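Local coordinates for ABC transporter ATP-binding protein (Leptospira interrogans serovar Copenhageni, PDB 4HZI) that is the ATPase subunit of an orphan ABC transporter involved in manganese utilization and tolerance, and probably binds and hydrolyses ATP to power transport, at residues E38-K43 against V77-G82; K153-L158 against S165-L170; Q169-L174 against K180-L185; L185-I188 against F194-M197. One frame throughout, in Å; residues are numbered along the deposited sequence.

Interaction 1: residues E38-K43 against V77-G82; sequences EKISYK and VNLIYG
Tyr42 brings the one aromatic ring on the touching side of this contact, yet neither face nor edge of that ring rests on Leu79. It is the stem of the tyrosine that comes up to the helix, CB lying 4.5 Å from Leu79 CD1. With CG anti to the backbone N (chi1 -177°), the ring is carried beyond Leu79, and the tyrosine side chain touches Ile84 in the loop beyond the helix. The closer meeting is purely aliphatic. Ile40 CG2 reaches Leu79 CD1 at 3.6 Å and also lies within 4.1 Å of Leu79 CD2, so one methyl branch sits against both arms of the leucine fork, the two side chains crossing obliquely. Ile40 and Tyr42 point the same way from strand 36-42, whereas Ser41 between them points away, its OG accepting a hydrogen bond from Ser52 N. Ile40 itself belongs to a G1 beta bulge, in which it and Lys39 both face Val53. On the other side, Leu79 belongs to the last turn of helix 73-80, which ends in a Schellman motif with Gly82 as C-prime residue and Gly82 N bonded to Leu79 O at 3.1 Å. Ile91 of strand 90-93 touches both Ile40 and Leu79, completing a small aliphatic cluster. The helix probably follows a P-loop, so the contact lays its C-terminal end on the antiparallel sheet of the ATPase domain. Held by dispersion and burial alone, it depends on the fit of branched methyl groups and has no polar bond to set its direction.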
loop_
_atom_site.group_PDB
_atom_site.type_symbol
_atom_site.label_atom_id
_atom_site.label_comp_id
_atom_site.label_asym_id
_atom_site.label_seq_id
_atom_site.Cartn_x
_atom_site.Cartn_y
_atom_site.Cartn_z
ATOM N N GLU A 38 -10.106 -27.087 8.633
ATOM C CA GLU A 38 -10.493 -27.448 10.009
ATOM C C GLU A 38 -9.226 -27.583 10.884
ATOM O O GLU A 38 -8.423 -28.485 10.648
ATOM C CB GLU A 38 -11.219 -28.783 9.978
ATOM C CG GLU A 38 -12.508 -28.729 9.177
ATOM C CD GLU A 38 -13.292 -30.032 9.226
ATOM O OE1 GLU A 38 -12.747 -31.092 8.846
ATOM O OE2 GLU A 38 -14.464 -29.985 9.632
ATOM N N LYS A 39 -9.069 -26.629 11.796
ATOM C CA LYS A 39 -7.999 -26.559 12.770
ATOM C C LYS A 39 -6.636 -26.641 12.118
ATOM O O LYS A 39 -5.752 -27.371 12.582
ATOM C CB LYS A 39 -8.140 -27.693 13.786
ATOM C CG LYS A 39 -9.419 -27.628 14.596
ATOM C CD LYS A 39 -9.454 -28.794 15.584
ATOM C CE LYS A 39 -10.867 -29.078 16.060
ATOM N NZ LYS A 39 -11.492 -27.895 16.727
ATOM N N ILE A 40 -6.469 -25.914 11.025
ATOM C CA ILE A 40 -5.182 -25.875 10.310
ATOM C C ILE A 40 -4.132 -25.125 11.102
ATOM O O ILE A 40 -4.244 -23.934 11.447
ATOM C CB ILE A 40 -5.328 -25.329 8.854
ATOM C CG1 ILE A 40 -6.004 -26.368 7.976
ATOM C CG2 ILE A 40 -3.971 -24.920 8.265
ATOM C CD1 ILE A 40 -5.159 -27.569 7.532
ATOM N N SER A 41 -3.053 -25.853 11.404
ATOM C CA SER A 41 -1.943 -25.285 12.079
ATOM C C SER A 41 -0.660 -25.452 11.272
ATOM O O SER A 41 -0.510 -26.385 10.502
ATOM C CB SER A 41 -1.812 -25.954 13.462
ATOM O OG SER A 41 -2.725 -25.359 14.365
ATOM N N TYR A 42 0.243 -24.503 11.427
ATOM C CA TYR A 42 1.527 -24.529 10.739
ATOM C C TYR A 42 2.620 -24.050 11.717
ATOM O O TYR A 42 2.669 -22.881 12.118
ATOM C CB TYR A 42 1.510 -23.655 9.495
ATOM C CG TYR A 42 2.789 -23.681 8.663
ATOM C CD1 TYR A 42 3.290 -24.886 8.168
ATOM C CD2 TYR A 42 3.506 -22.528 8.423
ATOM C CE1 TYR A 42 4.480 -24.942 7.446
ATOM C CE2 TYR A 42 4.694 -22.574 7.699
ATOM C CZ TYR A 42 5.155 -23.793 7.196
ATOM O OH TYR A 42 6.308 -23.842 6.458
ATOM N N LYS A 43 3.463 -24.995 12.136
ATOM C CA LYS A 43 4.560 -24.729 13.074
ATOM C C LYS A 43 5.856 -25.421 12.579
ATOM O O LYS A 43 6.247 -26.477 13.076
ATOM C CB LYS A 43 4.154 -25.281 14.422
ATOM C CG LYS A 43 5.077 -24.868 15.556
ATOM C CD LYS A 43 4.722 -25.571 16.849
ATOM C CE LYS A 43 5.777 -25.310 17.911
ATOM N NZ LYS A 43 5.826 -26.435 18.878
ATOM N N VAL A 77 -2.144 -18.441 2.288
ATOM C CA VAL A 77 -2.351 -18.514 0.840
ATOM C C VAL A 77 -1.449 -19.622 0.298
ATOM O O VAL A 77 -1.913 -20.478 -0.467
ATOM C CB VAL A 77 -2.015 -17.177 0.165
ATOM C CG1 VAL A 77 -1.943 -17.330 -1.344
ATOM C CG2 VAL A 77 -3.053 -16.112 0.537
ATOM N N ASN A 78 -0.190 -19.617 0.754
ATOM C CA ASN A 78 0.764 -20.669 0.369
ATOM C C ASN A 78 0.314 -22.086 0.718
ATOM O O ASN A 78 0.489 -23.028 -0.071
ATOM C CB ASN A 78 2.151 -20.396 0.952
ATOM C CG ASN A 78 2.799 -19.173 0.361
ATOM O OD1 ASN A 78 2.420 -18.702 -0.698
ATOM N ND2 ASN A 78 3.784 -18.651 1.046
ATOM N N LEU A 79 -0.327 -22.238 1.866
ATOM C CA LEU A 79 -0.852 -23.490 2.304
ATOM C C LEU A 79 -2.054 -23.863 1.457
ATOM O O LEU A 79 -2.165 -24.981 0.965
ATOM C CB LEU A 79 -1.168 -23.379 3.790
ATOM C CG LEU A 79 -1.425 -24.678 4.532
ATOM C CD1 LEU A 79 -1.170 -24.537 6.017
ATOM C CD2 LEU A 79 -2.854 -25.160 4.290
ATOM N N ILE A 80 -2.970 -22.901 1.234
ATOM C CA ILE A 80 -4.108 -23.192 0.337
ATOM C C ILE A 80 -3.670 -23.575 -1.107
ATOM O O ILE A 80 -4.295 -24.421 -1.740
ATOM C CB ILE A 80 -5.114 -22.010 0.362
ATOM C CG1 ILE A 80 -5.725 -21.882 1.756
ATOM C CG2 ILE A 80 -6.219 -22.183 -0.674
ATOM C CD1 ILE A 80 -6.476 -20.611 2.052
ATOM N N TYR A 81 -2.542 -23.045 -1.578
ATOM C CA TYR A 81 -2.056 -23.314 -2.920
ATOM C C TYR A 81 -1.127 -24.529 -2.973
ATOM O O TYR A 81 -0.528 -24.816 -4.018
ATOM C CB TYR A 81 -1.373 -22.060 -3.478
ATOM C CG TYR A 81 -1.261 -21.996 -4.991
ATOM C CD1 TYR A 81 -2.370 -22.190 -5.811
ATOM C CD2 TYR A 81 -0.035 -21.741 -5.607
ATOM C CE1 TYR A 81 -2.260 -22.136 -7.213
ATOM C CE2 TYR A 81 0.068 -21.649 -6.989
ATOM C CZ TYR A 81 -1.042 -21.854 -7.787
ATOM O OH TYR A 81 -0.914 -21.793 -9.169
ATOM N N GLY A 82 -1.010 -25.249 -1.866
ATOM C CA GLY A 82 -0.216 -26.496 -1.798
ATOM C C GLY A 82 1.300 -26.306 -1.796
ATOM O O GLY A 82 2.052 -27.233 -2.193
#

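Interaction 2: residues K153-L158 against S165-L170; sequences KTLQIL and SKKDQL
Leu155 is the first residue of the 153-158 helical run to meet the loop, and it does so with one methyl: CD2 lies 4.0 Å from Lys167 CD, against the middle of the lysine chain. One turn later Leu158 points toward the loop and approaches the root of the same lysine, its CD1 standing 3.9 Å from Lys167 CB and 4.1 Å from Lys167 CA. The two leucines thus line up along the aliphatic part of Lys167, Leu158 crossing it at about a right angle. Lys167 leaves its backbone with CG wedged between N and the carbonyl carbon (chi1 67°), and a bend at the last torsion then leads the ammonium away from the helix. There NZ makes a salt bridge to the next residue, meeting Asp168 OD2 at 2.8 Å on its syn side. The polar end is accordingly held within the loop while the methylenes serve the leucines. A type I turn from Lys166 to Gln169, with Gln169 N on Lys166 O at 2.8 Å, presents the lysine to the helix. Helix 128-133 packs beside the contact: Thr154 touches Lys129 and Leu133, Leu158 touches Val128 and Ile132, and backbone bonds join Lys167 to Lys129 and Gln169 to Val128. Ile157 and Leu158 also touch Leu185 of helix 176-188, so helix 148-160 and its following loop lie among the packed helices of what is probably the helical subdomain.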
loop_
_atom_site.group_PDB
_atom_site.type_symbol
_atom_site.label_atom_id
_atom_site.label_comp_id
_atom_site.label_asym_id
_atom_site.label_seq_id
_atom_site.Cartn_x
_atom_site.Cartn_y
_atom_site.Cartn_z
ATOM N N LYS A 153 -9.394 -19.335 -27.316
ATOM C CA LYS A 153 -10.091 -19.242 -26.023
ATOM C C LYS A 153 -9.699 -17.956 -25.260
ATOM O O LYS A 153 -10.539 -17.306 -24.623
ATOM C CB LYS A 153 -9.804 -20.478 -25.174
ATOM C CG LYS A 153 -10.555 -21.710 -25.651
ATOM C CD LYS A 153 -10.142 -22.962 -24.886
ATOM C CE LYS A 153 -11.256 -24.002 -24.911
ATOM N NZ LYS A 153 -10.757 -25.356 -24.567
ATOM N N THR A 154 -8.430 -17.589 -25.346
ATOM C CA THR A 154 -7.977 -16.342 -24.740
ATOM C C THR A 154 -8.633 -15.129 -25.378
ATOM O O THR A 154 -8.993 -14.179 -24.691
ATOM C CB THR A 154 -6.460 -16.240 -24.753
ATOM O OG1 THR A 154 -5.952 -17.076 -23.707
ATOM C CG2 THR A 154 -5.972 -14.803 -24.507
ATOM N N LEU A 155 -8.828 -15.154 -26.696
ATOM C CA LEU A 155 -9.471 -14.014 -27.347
ATOM C C LEU A 155 -10.905 -13.946 -26.918
ATOM O O LEU A 155 -11.476 -12.869 -26.793
ATOM C CB LEU A 155 -9.367 -14.106 -28.887
ATOM C CG LEU A 155 -7.937 -14.191 -29.437
ATOM C CD1 LEU A 155 -7.935 -14.454 -30.948
ATOM C CD2 LEU A 155 -7.131 -12.938 -29.124
ATOM N N GLN A 156 -11.524 -15.086 -26.691
ATOM C CA GLN A 156 -12.898 -15.039 -26.227
ATOM C C GLN A 156 -12.983 -14.409 -24.815
ATOM O O GLN A 156 -13.928 -13.657 -24.508
ATOM C CB GLN A 156 -13.527 -16.429 -26.239
ATOM C CG GLN A 156 -15.016 -16.429 -25.888
ATOM C CD GLN A 156 -15.871 -15.777 -26.957
ATOM O OE1 GLN A 156 -15.770 -16.115 -28.137
ATOM N NE2 GLN A 156 -16.720 -14.844 -26.553
ATOM N N ILE A 157 -12.006 -14.738 -23.967
ATOM C CA ILE A 157 -11.910 -14.151 -22.615
ATOM C C ILE A 157 -11.849 -12.603 -22.683
ATOM O O ILE A 157 -12.657 -11.886 -22.022
ATOM C CB ILE A 157 -10.704 -14.757 -21.828
ATOM C CG1 ILE A 157 -10.975 -16.237 -21.475
ATOM C CG2 ILE A 157 -10.483 -14.013 -20.535
ATOM C CD1 ILE A 157 -9.745 -17.029 -21.085
ATOM N N LEU A 158 -10.918 -12.105 -23.499
ATOM C CA LEU A 158 -10.805 -10.666 -23.735
ATOM C C LEU A 158 -12.112 -10.107 -24.268
ATOM O O LEU A 158 -12.616 -9.099 -23.755
ATOM C CB LEU A 158 -9.649 -10.353 -24.671
ATOM C CG LEU A 158 -8.261 -10.685 -24.145
ATOM C CD1 LEU A 158 -7.240 -10.718 -25.251
ATOM C CD2 LEU A 158 -7.819 -9.699 -23.061
ATOM N N SER A 165 -9.731 -5.372 -28.018
ATOM C CA SER A 165 -9.018 -4.289 -28.672
ATOM C C SER A 165 -7.590 -4.130 -28.177
ATOM O O SER A 165 -6.772 -3.569 -28.906
ATOM C CB SER A 165 -9.783 -2.966 -28.528
ATOM O OG SER A 165 -9.659 -2.444 -27.225
ATOM N N LYS A 166 -7.268 -4.612 -26.962
ATOM C CA LYS A 166 -5.893 -4.511 -26.453
ATOM C C LYS A 166 -5.054 -5.783 -26.592
ATOM O O LYS A 166 -3.934 -5.843 -26.082
ATOM C CB LYS A 166 -5.912 -4.098 -24.982
ATOM C CG LYS A 166 -6.672 -2.816 -24.693
ATOM C CD LYS A 166 -6.435 -2.369 -23.251
ATOM C CE LYS A 166 -7.351 -1.223 -22.864
ATOM N NZ LYS A 166 -6.907 0.042 -23.498
ATOM N N LYS A 167 -5.560 -6.790 -27.308
ATOM C CA LYS A 167 -4.881 -8.085 -27.385
ATOM C C LYS A 167 -3.404 -7.993 -27.714
ATOM O O LYS A 167 -2.591 -8.702 -27.118
ATOM C CB LYS A 167 -5.621 -9.027 -28.348
ATOM C CG LYS A 167 -5.579 -8.602 -29.811
ATOM C CD LYS A 167 -6.673 -9.299 -30.619
ATOM C CE LYS A 167 -6.494 -9.120 -32.127
ATOM N NZ LYS A 167 -5.102 -9.462 -32.532
ATOM N N ASP A 168 -3.036 -7.086 -28.625
ATOM C CA ASP A 168 -1.648 -6.944 -29.033
ATOM C C ASP A 168 -0.925 -5.804 -28.342
ATOM O O ASP A 168 0.273 -5.616 -28.556
ATOM C CB ASP A 168 -1.560 -6.761 -30.557
ATOM C CG ASP A 168 -2.285 -7.861 -31.304
ATOM O OD1 ASP A 168 -1.989 -9.047 -31.023
ATOM O OD2 ASP A 168 -3.167 -7.544 -32.136
ATOM N N GLN A 169 -1.609 -5.059 -27.489
ATOM C CA GLN A 169 -0.906 -4.020 -26.722
ATOM C C GLN A 169 0.050 -4.669 -25.737
ATOM O O GLN A 169 -0.289 -5.660 -25.093
ATOM C CB GLN A 169 -1.881 -3.097 -25.994
ATOM C CG GLN A 169 -1.177 -1.934 -25.312
ATOM C CD GLN A 169 -2.113 -1.079 -24.504
ATOM O OE1 GLN A 169 -3.328 -1.133 -24.673
ATOM N NE2 GLN A 169 -1.549 -0.272 -23.616
ATOM N N LEU A 170 1.247 -4.113 -25.618
ATOM C CA LEU A 170 2.212 -4.625 -24.658
ATOM C C LEU A 170 1.677 -4.403 -23.238
ATOM O O LEU A 170 1.131 -3.332 -22.936
ATOM C CB LEU A 170 3.543 -3.906 -24.793
ATOM C CG LEU A 170 4.213 -4.027 -26.163
ATOM C CD1 LEU A 170 5.465 -3.162 -26.188
ATOM C CD2 LEU A 170 4.536 -5.488 -26.452
#

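Interaction 3: residues Q169-L174 against K180-L185; sequences QLYNTL and KKILFL
Tyr171 lays its hydroxyl end over the branched tip of Leu183, Tyr171 OH standing 3.3 Å from Leu183 CD1 and 3.4 Å from Leu183 CG, with the two side chains crossing at about a right angle. Nearer its stem, the same ring offers its edge to the helix: Ile182 CG2 lies close to the ring plane, 4.1 Å from Tyr171 CD1. Placing CG anti to the backbone N (chi1 174°) sends the tyrosine across to the helix, where it spans two successive residues. Leu174 adds a further apolar touch, its CD1 meeting Ile182 CG1 at 3.7 Å, so the isoleucine uses one branch for the tyrosine and the other for the leucine. Behind these side chains the 3-10 turn 171-173 is braced by its own polar bonds. Gln169 NE2 donates to Thr173 OG1 over 2.7 Å at 164°, the acceptor lying practically in the amide plane; Thr173 OG1 in turn donates to Leu170 O at 2.8 Å. That carbonyl also accepts Thr173 N, and its two bonds fix the turn from which Tyr171 and Leu174 project. Val128 of helix 128-133 touches both Leu174 and Ile182, while Thr131 touches Tyr171. Leu174 opens a Leu-Ser-Ser-Gly-Glu sequence, probably this protein's variant of the ABC signature motif (Leu-Ser-Gly-Gly-Gln), and helix 176-188 is the helix that grows out of it. In this family that motif usually completes the ATP site of the opposing subunit in the closed dimer; here the approach to it is folded back against its own helix.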
loop_
_atom_site.group_PDB
_atom_site.type_symbol
_atom_site.label_atom_id
_atom_site.label_comp_id
_atom_site.label_asym_id
_atom_site.label_seq_id
_atom_site.Cartn_x
_atom_site.Cartn_y
_atom_site.Cartn_z
ATOM N N GLN A 169 -1.609 -5.059 -27.489
ATOM C CA GLN A 169 -0.906 -4.020 -26.722
ATOM C C GLN A 169 0.050 -4.669 -25.737
ATOM O O GLN A 169 -0.289 -5.660 -25.093
ATOM C CB GLN A 169 -1.881 -3.097 -25.994
ATOM C CG GLN A 169 -1.177 -1.934 -25.312
ATOM C CD GLN A 169 -2.113 -1.079 -24.504
ATOM O OE1 GLN A 169 -3.328 -1.133 -24.673
ATOM N NE2 GLN A 169 -1.549 -0.272 -23.616
ATOM N N LEU A 170 1.247 -4.113 -25.618
ATOM C CA LEU A 170 2.212 -4.625 -24.658
ATOM C C LEU A 170 1.677 -4.403 -23.238
ATOM O O LEU A 170 1.131 -3.332 -22.936
ATOM C CB LEU A 170 3.543 -3.906 -24.793
ATOM C CG LEU A 170 4.213 -4.027 -26.163
ATOM C CD1 LEU A 170 5.465 -3.162 -26.188
ATOM C CD2 LEU A 170 4.536 -5.488 -26.452
ATOM N N TYR A 171 1.879 -5.408 -22.387
ATOM C CA TYR A 171 1.400 -5.397 -21.008
ATOM C C TYR A 171 2.029 -4.231 -20.234
ATOM O O TYR A 171 1.357 -3.538 -19.451
ATOM C CB TYR A 171 1.746 -6.745 -20.354
ATOM C CG TYR A 171 1.441 -6.822 -18.872
ATOM C CD1 TYR A 171 0.168 -7.160 -18.418
ATOM C CD2 TYR A 171 2.425 -6.563 -17.927
ATOM C CE1 TYR A 171 -0.112 -7.221 -17.053
ATOM C CE2 TYR A 171 2.151 -6.622 -16.568
ATOM C CZ TYR A 171 0.876 -6.957 -16.145
ATOM O OH TYR A 171 0.612 -7.021 -14.795
ATOM N N ASN A 172 3.313 -3.985 -20.491
ATOM C CA ASN A 172 4.027 -2.919 -19.807
ATOM C C ASN A 172 3.577 -1.505 -20.164
ATOM O O ASN A 172 3.955 -0.556 -19.488
ATOM C CB ASN A 172 5.548 -3.078 -19.969
ATOM C CG ASN A 172 6.129 -4.140 -19.033
ATOM O OD1 ASN A 172 5.547 -4.466 -17.986
ATOM N ND2 ASN A 172 7.287 -4.686 -19.404
ATOM N N THR A 173 2.718 -1.355 -21.162
ATOM C CA THR A 173 2.180 -0.043 -21.472
ATOM C C THR A 173 0.803 0.183 -20.885
ATOM O O THR A 173 0.231 1.263 -21.037
ATOM C CB THR A 173 2.156 0.208 -22.992
ATOM O OG1 THR A 173 1.162 -0.624 -23.613
ATOM C CG2 THR A 173 3.531 -0.080 -23.578
ATOM N N LEU A 174 0.244 -0.823 -20.209
ATOM C CA LEU A 174 -1.055 -0.639 -19.585
ATOM C C LEU A 174 -0.951 0.260 -18.344
ATOM O O LEU A 174 0.102 0.286 -17.677
ATOM C CB LEU A 174 -1.627 -1.998 -19.174
ATOM C CG LEU A 174 -1.875 -3.021 -20.293
ATOM C CD1 LEU A 174 -2.278 -4.340 -19.656
ATOM C CD2 LEU A 174 -2.943 -2.557 -21.258
ATOM N N LYS A 180 -3.828 -5.091 -13.552
ATOM C CA LYS A 180 -4.491 -6.000 -12.620
ATOM C C LYS A 180 -5.674 -6.702 -13.288
ATOM O O LYS A 180 -5.897 -7.873 -13.033
ATOM C CB LYS A 180 -4.915 -5.300 -11.322
ATOM C CG LYS A 180 -3.781 -4.675 -10.512
ATOM C CD LYS A 180 -2.707 -5.659 -10.148
ATOM C CE LYS A 180 -1.565 -5.003 -9.378
ATOM N NZ LYS A 180 -1.731 -5.151 -7.925
ATOM N N LYS A 181 -6.390 -6.017 -14.191
ATOM C CA LYS A 181 -7.460 -6.657 -14.963
ATOM C C LYS A 181 -6.930 -7.804 -15.758
ATOM O O LYS A 181 -7.541 -8.859 -15.811
ATOM C CB LYS A 181 -8.124 -5.680 -15.940
ATOM C CG LYS A 181 -8.716 -4.452 -15.299
ATOM C CD LYS A 181 -9.280 -3.497 -16.349
ATOM C CE LYS A 181 -9.590 -2.158 -15.723
ATOM N NZ LYS A 181 -10.400 -1.290 -16.641
ATOM N N ILE A 182 -5.781 -7.598 -16.381
ATOM C CA ILE A 182 -5.214 -8.606 -17.236
ATOM C C ILE A 182 -4.675 -9.772 -16.417
ATOM O O ILE A 182 -4.837 -10.956 -16.816
ATOM C CB ILE A 182 -4.161 -7.990 -18.201
ATOM C CG1 ILE A 182 -4.840 -7.007 -19.187
ATOM C CG2 ILE A 182 -3.418 -9.056 -18.951
ATOM C CD1 ILE A 182 -6.148 -7.437 -19.784
ATOM N N LEU A 183 -4.073 -9.466 -15.263
ATOM C CA LEU A 183 -3.690 -10.527 -14.329
ATOM C C LEU A 183 -4.898 -11.312 -13.822
ATOM O O LEU A 183 -4.800 -12.539 -13.644
ATOM C CB LEU A 183 -2.841 -10.005 -13.180
ATOM C CG LEU A 183 -1.487 -9.455 -13.633
ATOM C CD1 LEU A 183 -0.730 -8.872 -12.451
ATOM C CD2 LEU A 183 -0.670 -10.528 -14.317
ATOM N N PHE A 184 -6.021 -10.664 -13.607
ATOM C CA PHE A 184 -7.217 -11.385 -13.267
ATOM C C PHE A 184 -7.618 -12.368 -14.404
ATOM O O PHE A 184 -7.914 -13.552 -14.168
ATOM C CB PHE A 184 -8.317 -10.414 -12.955
ATOM C CG PHE A 184 -9.629 -11.052 -12.570
ATOM C CD1 PHE A 184 -10.572 -11.398 -13.526
ATOM C CD2 PHE A 184 -9.930 -11.316 -11.243
ATOM C CE1 PHE A 184 -11.787 -11.964 -13.171
ATOM C CE2 PHE A 184 -11.133 -11.886 -10.881
ATOM C CZ PHE A 184 -12.062 -12.233 -11.840
ATOM N N LEU A 185 -7.571 -11.893 -15.650
ATOM C CA LEU A 185 -7.923 -12.762 -16.787
ATOM C C LEU A 185 -7.004 -13.967 -16.868
ATOM O O LEU A 185 -7.446 -15.111 -17.083
ATOM C CB LEU A 185 -7.930 -11.969 -18.109
ATOM C CG LEU A 185 -8.959 -10.864 -18.177
ATOM C CD1 LEU A 185 -9.037 -10.246 -19.554
ATOM C CD2 LEU A 185 -10.321 -11.408 -17.732
#

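Interaction 4: residues L185-I188 against F194-M197; sequences LRSI and FLIM
Ser187 near the end of helix 176-188 and Leu195 in strand 194-198 stand opposite each other with their CA atoms 7.3 Å apart, each pointing its side chain toward the other segment. The leucine does most of the reaching: CG is anti to the backbone N (chi1 173°), which drives the fork at the serine. Leu195 CD1 comes within 3.1 Å of Ser187 OG and 3.6 Å of Ser187 CB, a tight meeting of methyl and hydroxyl, while Leu195 CD2 lies farther off at 3.9 Å from the same OG. Ile188 adds a looser touch, its CG2 being 4.4 Å from Leu195 CD2. The serine hydroxyl has its polar partner in its own helix, where it donates to Phe184 O one turn back, and Phe184 itself also touches Leu195. Strand 194-198 lies between the parallel strands 110-113 and 227-231, and its run of hydrophobic residues leading to Asp198 fits a Walker B strand. The bond to Phe184 O engages the hydroxyl proton of the buried serine within its own helix, and the leucine methyls pack on the oxygen and CB; helix and strand are joined by shape and burial, without a polar bond between them.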
loop_
_atom_site.group_PDB
_atom_site.type_symbol
_atom_site.label_atom_id
_atom_site.label_comp_id
_atom_site.label_asym_id
_atom_site.label_seq_id
_atom_site.Cartn_x
_atom_site.Cartn_y
_atom_site.Cartn_z
ATOM N N LEU A 185 -7.571 -11.893 -15.650
ATOM C CA LEU A 185 -7.923 -12.762 -16.787
ATOM C C LEU A 185 -7.004 -13.967 -16.868
ATOM O O LEU A 185 -7.446 -15.111 -17.083
ATOM C CB LEU A 185 -7.930 -11.969 -18.109
ATOM C CG LEU A 185 -8.959 -10.864 -18.177
ATOM C CD1 LEU A 185 -9.037 -10.246 -19.554
ATOM C CD2 LEU A 185 -10.321 -11.408 -17.732
ATOM N N ARG A 186 -5.719 -13.710 -16.684
ATOM C CA ARG A 186 -4.722 -14.751 -16.645
ATOM C C ARG A 186 -5.050 -15.828 -15.587
ATOM O O ARG A 186 -4.853 -17.051 -15.827
ATOM C CB ARG A 186 -3.379 -14.142 -16.368
ATOM C CG ARG A 186 -2.279 -15.169 -16.203
ATOM C CD ARG A 186 -0.929 -14.527 -15.945
ATOM N NE ARG A 186 0.095 -15.541 -15.750
ATOM C CZ ARG A 186 0.233 -16.313 -14.665
ATOM N NH1 ARG A 186 -0.579 -16.185 -13.621
ATOM N NH2 ARG A 186 1.190 -17.240 -14.629
ATOM N N SER A 187 -5.546 -15.355 -14.437
ATOM C CA SER A 187 -5.829 -16.208 -13.269
ATOM C C SER A 187 -7.016 -17.146 -13.542
ATOM O O SER A 187 -7.122 -18.223 -12.947
ATOM C CB SER A 187 -6.019 -15.299 -11.988
ATOM O OG SER A 187 -7.351 -14.794 -11.870
ATOM N N ILE A 188 -7.886 -16.774 -14.483
ATOM C CA ILE A 188 -9.035 -17.608 -14.830
ATOM C C ILE A 188 -8.899 -18.374 -16.167
ATOM O O ILE A 188 -9.789 -19.118 -16.547
ATOM C CB ILE A 188 -10.336 -16.802 -14.797
ATOM C CG1 ILE A 188 -10.332 -15.689 -15.848
ATOM C CG2 ILE A 188 -10.532 -16.234 -13.413
ATOM C CD1 ILE A 188 -11.699 -15.081 -16.064
ATOM N N PHE A 194 -11.974 -22.137 -8.009
ATOM C CA PHE A 194 -11.959 -20.902 -7.242
ATOM C C PHE A 194 -10.710 -20.039 -7.484
ATOM O O PHE A 194 -9.677 -20.507 -7.991
ATOM C CB PHE A 194 -12.316 -21.103 -5.761
ATOM C CG PHE A 194 -11.157 -21.352 -4.831
ATOM C CD1 PHE A 194 -10.626 -22.612 -4.704
ATOM C CD2 PHE A 194 -10.676 -20.349 -4.035
ATOM C CE1 PHE A 194 -9.593 -22.861 -3.809
ATOM C CE2 PHE A 194 -9.628 -20.570 -3.144
ATOM C CZ PHE A 194 -9.081 -21.807 -3.046
ATOM N N LEU A 195 -10.831 -18.772 -7.127
ATOM C CA LEU A 195 -9.805 -17.782 -7.364
ATOM C C LEU A 195 -9.313 -17.183 -6.062
ATOM O O LEU A 195 -10.087 -16.784 -5.185
ATOM C CB LEU A 195 -10.382 -16.664 -8.223
ATOM C CG LEU A 195 -9.518 -15.428 -8.449
ATOM C CD1 LEU A 195 -8.150 -15.720 -9.058
ATOM C CD2 LEU A 195 -10.298 -14.535 -9.398
ATOM N N ILE A 196 -8.006 -17.092 -5.933
ATOM C CA ILE A 196 -7.428 -16.343 -4.827
ATOM C C ILE A 196 -6.862 -15.021 -5.314
ATOM O O ILE A 196 -6.014 -14.999 -6.198
ATOM C CB ILE A 196 -6.280 -17.118 -4.152
ATOM C CG1 ILE A 196 -6.722 -18.472 -3.640
ATOM C CG2 ILE A 196 -5.720 -16.267 -3.026
ATOM C CD1 ILE A 196 -5.565 -19.328 -3.086
ATOM N N MET A 197 -7.352 -13.907 -4.778
ATOM C CA MET A 197 -6.807 -12.604 -5.102
ATOM C C MET A 197 -6.034 -12.069 -3.887
ATOM O O MET A 197 -6.602 -11.647 -2.890
ATOM C CB MET A 197 -7.895 -11.629 -5.502
ATOM C CG MET A 197 -8.490 -12.009 -6.849
ATOM S SD MET A 197 -9.766 -10.862 -7.285
ATOM C CE MET A 197 -11.134 -11.811 -6.644
#

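Following the chain, interaction 1 comes first, bringing strand 36-42 against the end of helix 73-80 and closing a loop that includes strand 62-67 and the probable P-loop. The other three follow as short closures in series. Interaction 2 folds the loop after helix 148-160 back on that helix; interaction 3 starts on its last residues, Gln169 and Leu170, and turns them onto helix 176-188; interaction 4 begins at Leu185, where interaction 3 ends, and delivers that helix to strand 194-198. None nests or crosses. Ile80 packs on Phe194 and Ile196, linking interaction 1 to interaction 4, so the central sheet lies between both helices.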